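Local coordinates for protein archaeosine synthase (Pyrobaculum calidifontis, PDB 5K0P) that catalyses the last step of archaeosine synthesis, using free ammonium to convert the nitrile of preQ0-modified tRNA into a formamidine group, at residues 59-62 with 63-66. Numbering follows the deposited sequence.
Sequences EILH and EELA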
ATOM      1  N   GLU A  59     -20.341 -24.277  16.910  1.00 22.59           N
ATOM      2  CA  GLU A  59     -20.432 -24.765  15.532  1.00 24.70           C
ATOM      3  C   GLU A  59     -21.545 -24.013  14.874  1.00 22.80           C
ATOM      4  O   GLU A  59     -22.704 -24.131  15.246  1.00 24.85           O
ATOM      5  CB  GLU A  59     -20.740 -26.306  15.449  1.00 25.57           C
ATOM      6  CG  GLU A  59     -19.523 -27.164  15.836  1.00 24.78           C
ATOM      7  CD  GLU A  59     -19.646 -28.655  15.554  1.00 25.75           C
ATOM      8  OE1 GLU A  59     -20.562 -29.095  14.772  1.00 27.93           O
ATOM      9  OE2 GLU A  59     -18.766 -29.386  16.148  1.00 28.04           O
ATOM     10  N   ILE A  60     -21.194 -23.245  13.876  1.00 23.73           N
ATOM     11  CA  ILE A  60     -22.179 -22.402  13.226  1.00 26.70           C
ATOM     12  C   ILE A  60     -21.615 -21.958  11.916  1.00 26.01           C
ATOM     13  O   ILE A  60     -20.467 -21.557  11.891  1.00 25.36           O
ATOM     14  CB  ILE A  60     -22.538 -21.176  14.094  1.00 26.63           C
ATOM     15  CG1 ILE A  60     -23.649 -20.341  13.407  1.00 24.39           C
ATOM     16  CG2 ILE A  60     -21.331 -20.296  14.490  1.00 25.43           C
ATOM     17  CD1 ILE A  60     -24.184 -19.270  14.336  1.00 27.86           C
ATOM     18  N   LEU A  61     -22.377 -22.050  10.837  1.00 22.43           N
ATOM     19  CA  LEU A  61     -21.881 -21.544   9.527  1.00 27.02           C
ATOM     20  C   LEU A  61     -21.777 -19.999   9.541  1.00 24.93           C
ATOM     21  O   LEU A  61     -22.596 -19.339  10.210  1.00 24.16           O
ATOM     22  CB  LEU A  61     -22.855 -21.908   8.406  1.00 27.10           C
ATOM     23  CG  LEU A  61     -23.006 -23.377   8.189  1.00 30.82           C
ATOM     24  CD1 LEU A  61     -24.200 -23.577   7.286  1.00 34.70           C
ATOM     25  CD2 LEU A  61     -21.741 -24.013   7.618  1.00 33.05           C
ATOM     26  N   HIS A  62     -20.774 -19.419   8.860  1.00 25.66           N
ATOM     27  CA  HIS A  62     -20.714 -17.939   8.838  1.00 28.23           C
ATOM     28  C   HIS A  62     -21.962 -17.245   8.241  1.00 27.56           C
ATOM     29  O   HIS A  62     -22.331 -16.132   8.678  1.00 25.56           O
ATOM     30  CB  HIS A  62     -19.370 -17.390   8.293  1.00 28.25           C
ATOM     31  CG  HIS A  62     -18.192 -17.722   9.188  1.00 26.41           C
ATOM     32  ND1 HIS A  62     -16.871 -17.620   8.789  1.00 26.31           N
ATOM     33  CD2 HIS A  62     -18.163 -18.198  10.466  1.00 27.91           C
ATOM     34  CE1 HIS A  62     -16.080 -17.992   9.784  1.00 31.18           C
ATOM     35  NE2 HIS A  62     -16.847 -18.366  10.812  1.00 29.03           N
ATOM     36  N   GLU A  63     -22.621 -17.915   7.307  1.00 24.88           N
ATOM     37  CA  GLU A  63     -23.857 -17.393   6.764  1.00 30.09           C
ATOM     38  C   GLU A  63     -24.912 -17.218   7.850  1.00 30.90           C
ATOM     39  O   GLU A  63     -25.714 -16.296   7.750  1.00 33.57           O
ATOM     40  CB  GLU A  63     -24.397 -18.268   5.591  1.00 36.57           C
ATOM     41  CG  GLU A  63     -24.894 -19.645   6.029  1.00 38.82           C
ATOM     42  CD  GLU A  63     -25.008 -20.724   4.920  1.00 38.05           C
ATOM     43  OE1 GLU A  63     -26.149 -21.277   4.712  1.00 60.93           O
ATOM     44  OE2 GLU A  63     -23.981 -21.088   4.296  1.00 39.99           O
ATOM     45  N   GLU A  64     -24.909 -18.096   8.874  1.00 30.01           N
ATOM     46  CA  GLU A  64     -25.860 -18.058  10.000  1.00 28.39           C
ATOM     47  C   GLU A  64     -25.389 -17.104  11.045  1.00 23.86           C
ATOM     48  O   GLU A  64     -26.175 -16.399  11.665  1.00 24.48           O
ATOM     49  CB  GLU A  64     -26.031 -19.444  10.652  1.00 28.05           C
ATOM     50  CG  GLU A  64     -26.731 -20.401   9.756  1.00 30.14           C
ATOM     51  CD  GLU A  64     -26.482 -21.881  10.130  1.00 41.29           C
ATOM     52  OE1 GLU A  64     -25.657 -22.284  11.029  1.00 46.01           O
ATOM     53  OE2 GLU A  64     -27.112 -22.674   9.460  1.00 42.48           O
ATOM     54  N   LEU A  65     -24.098 -17.161  11.301  1.00 22.19           N
ATOM     55  CA  LEU A  65     -23.482 -16.224  12.226  1.00 21.11           C
ATOM     56  C   LEU A  65     -23.801 -14.786  11.868  1.00 20.46           C
ATOM     57  O   LEU A  65     -24.223 -14.052  12.764  1.00 19.69           O
ATOM     58  CB  LEU A  65     -21.956 -16.457  12.331  1.00 22.04           C
ATOM     59  CG  LEU A  65     -21.225 -15.743  13.515  1.00 23.09           C
ATOM     60  CD1 LEU A  65     -19.899 -16.500  13.786  1.00 23.87           C
ATOM     61  CD2 LEU A  65     -20.975 -14.242  13.235  1.00 22.81           C
ATOM     62  N   ALA A  66     -23.617 -14.366  10.598  1.00 19.98           N
ATOM     63  CA  ALA A  66     -23.911 -12.950  10.260  1.00 22.11           C
ATOM     64  C   ALA A  66     -25.337 -12.542  10.627  1.00 23.59           C
ATOM     65  O   ALA A  66     -25.585 -11.448  11.238  1.00 22.67           O
ATOM     66  CB  ALA A  66     -23.657 -12.665   8.740  1.00 24.37           C
TER
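Glu64 folds back over Leu61, the N-cap residue of helix 62-77, and binds the backbone before the first turn. Its CB rests 3.8 Å from Ile60 CG1 and also touches the carbonyl oxygen of Leu61. With CG anti to the carbonyl carbon (chi1 -69°) and the chain extended beyond, CD reaches Leu61 CB and CD1. At the tip, OE1 accepts a rather long bond (3.3 Å) from Leu61 N, which approaches from above the carboxylate plane, while OE2 lies against Leu61 CD1. This is the glutamate half of a capping box; the leucine side chain has no oxygen to accept Glu64 N in return, so the backbone O of Leu61 takes that N-H and also Leu65 N, each at 2.9 Å, the second bond almost straight (171°).

Ile60 and Leu65 cross at about a right angle: CD1 of Ile60 sits 3.7 Å from Leu65 N, and CG2 meets Leu65 CD1, a branched side chain serving both neighbours. Were Ile60 cut back to an alanine, a gap would probably open beside Leu65, and Glu64 would lose the CG1 it lies along. Leu65, apolar toward Phe30 and Val86, also flanks His62 CD2 with CD1, while Ser88 and Ser19 hold the ring nitrogens.

The Glu64 carboxylate is probably favoured by the helix dipole. The same turn carries His62 and Glu63, which bind substrate shared between adjacent subunits.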